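Local coordinates for conjugal transfer protein-like C-terminal domain-containing protein (Enterococcus faecalis, PDB 4EC6) that is a putative plasmid transfer protein whose NTF2-like C-terminal domain resembles VirB8 and probably serves a type IV secretion system that carries DNA between cells, at residues 73-76 against 77-81; 90-93 against 94-97. All blocks are in the same frame, centred on the assembly; numbering follows the deposited sequence.

Contact 1 (73-76 against 77-81); sequences KNQE and NYQSS
E76 O takes two bonds from S80, one from the backbone N and one from the side-chain OG, each 2.9 Å long. The two donors come from opposite faces of the carbonyl plane: S80 N is tilted from it and OG stands above it. The hydroxyl can fold back onto the preceding turn because OG lies beside its own backbone N and opposite the carbonyl carbon (chi1 -66°), a common way for a helical serine to spend its hydroxyl.

At the start of the same helix N74 is the N-cap. Its OD1 accepts from N77 N at 2.9 Å, in the carbonyl plane and on a lone pair, with an N-H...O angle of 156°. The N74 carboxamide also stacks on that of N77, the two planes 25° apart, with N74 OD1 3.2 Å from N77 CG; the N77 side-chain carboxamide packs against the cap and makes no hydrogen bond to N74 OD1. Backbone bonds take over from here: Y78 N reaches N74 O at 3.0 Å, and Q79 N reaches Q75 O at 3.1 Å.

On another side of the helix Q75 and Q79 run side by side and point the same way, Q75 CG lying 3.4 Å from Q79 NE2. The Q79 amide is turned to the 90-97 loop, where NE2 bonds to W95 O. The Y78 side chain leads away from the contact and its OH is bonded to Y68 O, in helix 54-68.

The capping bond gives N77 N, in the first turn of the helix, a side-chain acceptor from N74, while the doubly used E76 O lets S80 satisfy its hydroxyl within the helix itself.

Contact 2 (90-93 against 94-97); sequences VDIS and DWKA
I92 sets its CG2 methyl squarely over the six-membered ring of W95, 3.5 Å from the centroid and on the ring normal, a CH-pi contact in which the methyl is about equally far from all six ring carbons. CG2 lies opposite the carbonyl carbon of I92, while CG1 takes the place between N and C (chi1 63°) and carries the rest of the chain away from the indole. V90 crosses the indole at about a right angle and brings CG1 to 3.7 Å from W95 CZ2.

The pairing sits on a type I beta turn from I92 to W95, closed by a nearly straight bond (N-H...O 169°) from W95 N to I92 O of 3.2 Å; the donor stands well above the carbonyl plane. An Asx turn at D91 overlaps the start of it, D91 OD1 accepting from S93 N at 2.9 Å. A water spans the turn, donating a hydrogen bond to D91 O at 2.7 Å and accepting from D94 N at 2.9 Å, so that a backbone carbonyl and a backbone amide are both satisfied.

The segment lies in the loop between helix 75-82 and strand 101-112. I92 packs on Q79 and L82 of that helix, and W95 reaches from Y78 on the helix to Q152 and P153 of strand 147-157.

How the contacts relate
From the N terminus, helix 54-68 leads through a loop into contact 1, which opens helix 75-82; the chain then runs through a loop to contact 2, ahead of strand 101-112. The two are in series, neither nested nor crossed, and each is local: contact 1 starts a helix, contact 2 closes a turn. Their centres lie about 9 Å apart, and Q79 joins them, its NE2 directed at the carbonyls of W95 and, more weakly, S93. The 90-97 loop is thereby fastened to helix 75-82, and through W95 the pair is connected to strand 147-157, an outermost strand of this chain's four-stranded antiparallel sheet.

Contact 1 (73-76 against 77-81)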
# COMPACT_ATOMS: atom_id res chain seq x y z
N LYS A 73 -21.04 -17.64 0.63
CA LYS A 73 -21.19 -19.03 0.94
C LYS A 73 -21.83 -19.80 -0.23
O LYS A 73 -21.65 -21.01 -0.34
CB LYS A 73 -21.96 -19.14 2.26
CG LYS A 73 -22.25 -20.54 2.76
CD LYS A 73 -21.11 -21.14 3.55
CE LYS A 73 -21.25 -22.67 3.44
NZ LYS A 73 -20.58 -23.48 4.49
N ASN A 74 -22.55 -19.10 -1.10
CA ASN A 74 -23.04 -19.66 -2.35
C ASN A 74 -21.89 -19.87 -3.36
O ASN A 74 -21.39 -18.90 -3.92
CB ASN A 74 -24.10 -18.73 -2.96
CG ASN A 74 -24.77 -19.35 -4.19
OD1 ASN A 74 -24.23 -19.29 -5.32
ND2 ASN A 74 -25.95 -19.94 -3.99
N GLN A 75 -21.51 -21.11 -3.59
CA GLN A 75 -20.43 -21.45 -4.51
C GLN A 75 -20.53 -20.85 -5.94
O GLN A 75 -19.52 -20.41 -6.50
CB GLN A 75 -20.24 -22.97 -4.52
CG GLN A 75 -19.61 -23.56 -5.77
CD GLN A 75 -19.28 -25.04 -5.64
OE1 GLN A 75 -19.09 -25.55 -4.54
NE2 GLN A 75 -19.19 -25.73 -6.78
N GLU A 76 -21.73 -20.84 -6.53
CA GLU A 76 -21.87 -20.22 -7.85
C GLU A 76 -21.59 -18.72 -7.82
O GLU A 76 -20.92 -18.20 -8.69
CB GLU A 76 -23.23 -20.54 -8.52
CG GLU A 76 -23.46 -22.03 -8.80
CD GLU A 76 -22.51 -22.65 -9.85
OE1 GLU A 76 -22.28 -22.02 -10.91
OE2 GLU A 76 -22.01 -23.77 -9.63
N ASN A 77 -22.07 -18.02 -6.82
CA ASN A 77 -21.81 -16.59 -6.74
C ASN A 77 -20.32 -16.27 -6.42
O ASN A 77 -19.79 -15.29 -6.91
CB ASN A 77 -22.78 -15.92 -5.76
CG ASN A 77 -24.24 -16.20 -6.10
OD1 ASN A 77 -24.53 -16.68 -7.18
ND2 ASN A 77 -25.16 -15.92 -5.17
N TYR A 78 -19.67 -17.12 -5.62
CA TYR A 78 -18.30 -16.90 -5.21
C TYR A 78 -17.44 -17.02 -6.49
O TYR A 78 -16.60 -16.14 -6.82
CB TYR A 78 -17.89 -17.89 -4.11
CG TYR A 78 -16.39 -17.93 -3.90
CD1 TYR A 78 -15.75 -17.00 -3.11
CD2 TYR A 78 -15.59 -18.89 -4.57
CE1 TYR A 78 -14.37 -17.01 -2.96
CE2 TYR A 78 -14.21 -18.91 -4.42
CZ TYR A 78 -13.61 -17.97 -3.62
OH TYR A 78 -12.25 -17.98 -3.48
N GLN A 79 -17.70 -18.07 -7.24
CA GLN A 79 -17.09 -18.22 -8.52
C GLN A 79 -17.40 -17.13 -9.52
O GLN A 79 -16.51 -16.67 -10.21
CB GLN A 79 -17.39 -19.56 -9.07
CG GLN A 79 -16.80 -20.63 -8.19
CD GLN A 79 -17.24 -21.95 -8.68
OE1 GLN A 79 -17.78 -21.98 -9.77
NE2 GLN A 79 -16.99 -23.04 -7.94
N SER A 80 -18.64 -16.65 -9.56
CA SER A 80 -18.95 -15.61 -10.56
C SER A 80 -18.24 -14.34 -10.28
O SER A 80 -17.83 -13.67 -11.20
CB SER A 80 -20.43 -15.28 -10.56
OG SER A 80 -21.09 -16.41 -11.01
N SER A 81 -18.16 -13.96 -9.01
CA SER A 81 -17.59 -12.68 -8.67
C SER A 81 -16.07 -12.66 -8.88
O SER A 81 -15.50 -11.61 -8.90
CB SER A 81 -17.96 -12.29 -7.23
OG SER A 81 -19.34 -12.45 -7.03

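Contact 2 (90-93 against 94-97)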
# COMPACT_ATOMS: atom_id res chain seq x y z
N VAL A 90 -8.17 -21.97 -16.35
CA VAL A 90 -8.06 -22.54 -15.02
C VAL A 90 -9.42 -23.11 -14.64
O VAL A 90 -10.45 -22.46 -14.92
CB VAL A 90 -7.69 -21.46 -14.00
CG1 VAL A 90 -7.78 -22.01 -12.58
CG2 VAL A 90 -6.29 -20.89 -14.32
N ASP A 91 -9.43 -24.31 -14.04
CA ASP A 91 -10.68 -24.95 -13.60
C ASP A 91 -11.04 -24.31 -12.25
O ASP A 91 -10.34 -24.52 -11.28
CB ASP A 91 -10.52 -26.49 -13.53
CG ASP A 91 -11.79 -27.25 -12.90
OD1 ASP A 91 -12.74 -26.62 -12.43
OD2 ASP A 91 -11.82 -28.51 -12.85
N ILE A 92 -12.08 -23.49 -12.23
CA ILE A 92 -12.51 -22.86 -10.98
C ILE A 92 -13.81 -23.46 -10.49
O ILE A 92 -14.40 -22.99 -9.52
CB ILE A 92 -12.67 -21.30 -11.03
CG1 ILE A 92 -13.76 -20.90 -12.01
CG2 ILE A 92 -11.35 -20.61 -11.35
CD1 ILE A 92 -14.27 -19.48 -11.80
N SER A 93 -14.26 -24.52 -11.16
CA SER A 93 -15.55 -25.18 -10.78
C SER A 93 -15.61 -25.68 -9.31
O SER A 93 -16.69 -25.71 -8.71
CB SER A 93 -15.84 -26.33 -11.73
OG SER A 93 -14.86 -27.36 -11.53
N ASP A 94 -14.47 -26.05 -8.73
CA ASP A 94 -14.42 -26.47 -7.30
C ASP A 94 -13.94 -25.42 -6.24
O ASP A 94 -13.79 -25.75 -5.08
CB ASP A 94 -13.68 -27.82 -7.13
CG ASP A 94 -14.32 -28.95 -7.98
OD1 ASP A 94 -13.58 -29.70 -8.67
OD2 ASP A 94 -15.58 -29.11 -7.98
N TRP A 95 -13.70 -24.16 -6.62
CA TRP A 95 -13.23 -23.18 -5.66
C TRP A 95 -14.40 -22.81 -4.81
O TRP A 95 -15.43 -22.49 -5.35
CB TRP A 95 -12.68 -21.95 -6.35
CG TRP A 95 -11.40 -22.18 -7.14
CD1 TRP A 95 -10.83 -23.39 -7.51
CD2 TRP A 95 -10.52 -21.18 -7.71
NE1 TRP A 95 -9.70 -23.19 -8.21
CE2 TRP A 95 -9.46 -21.90 -8.37
CE3 TRP A 95 -10.51 -19.79 -7.75
CZ2 TRP A 95 -8.44 -21.25 -9.03
CZ3 TRP A 95 -9.47 -19.14 -8.42
CH2 TRP A 95 -8.47 -19.86 -9.05
N LYS A 96 -14.24 -22.84 -3.49
CA LYS A 96 -15.26 -22.33 -2.58
C LYS A 96 -14.68 -21.24 -1.69
O LYS A 96 -13.45 -21.11 -1.56
CB LYS A 96 -15.81 -23.45 -1.70
CG LYS A 96 -16.58 -24.53 -2.43
CD LYS A 96 -16.51 -25.84 -1.66
CE LYS A 96 -16.63 -27.05 -2.61
NZ LYS A 96 -16.14 -28.35 -2.04
N ALA A 97 -15.57 -20.49 -1.03
CA ALA A 97 -15.16 -19.52 -0.02
C ALA A 97 -14.28 -20.29 0.94
O ALA A 97 -14.57 -21.44 1.24
CB ALA A 97 -16.36 -18.93 0.68
O HOH W 1 -11.64 -26.08 -9.45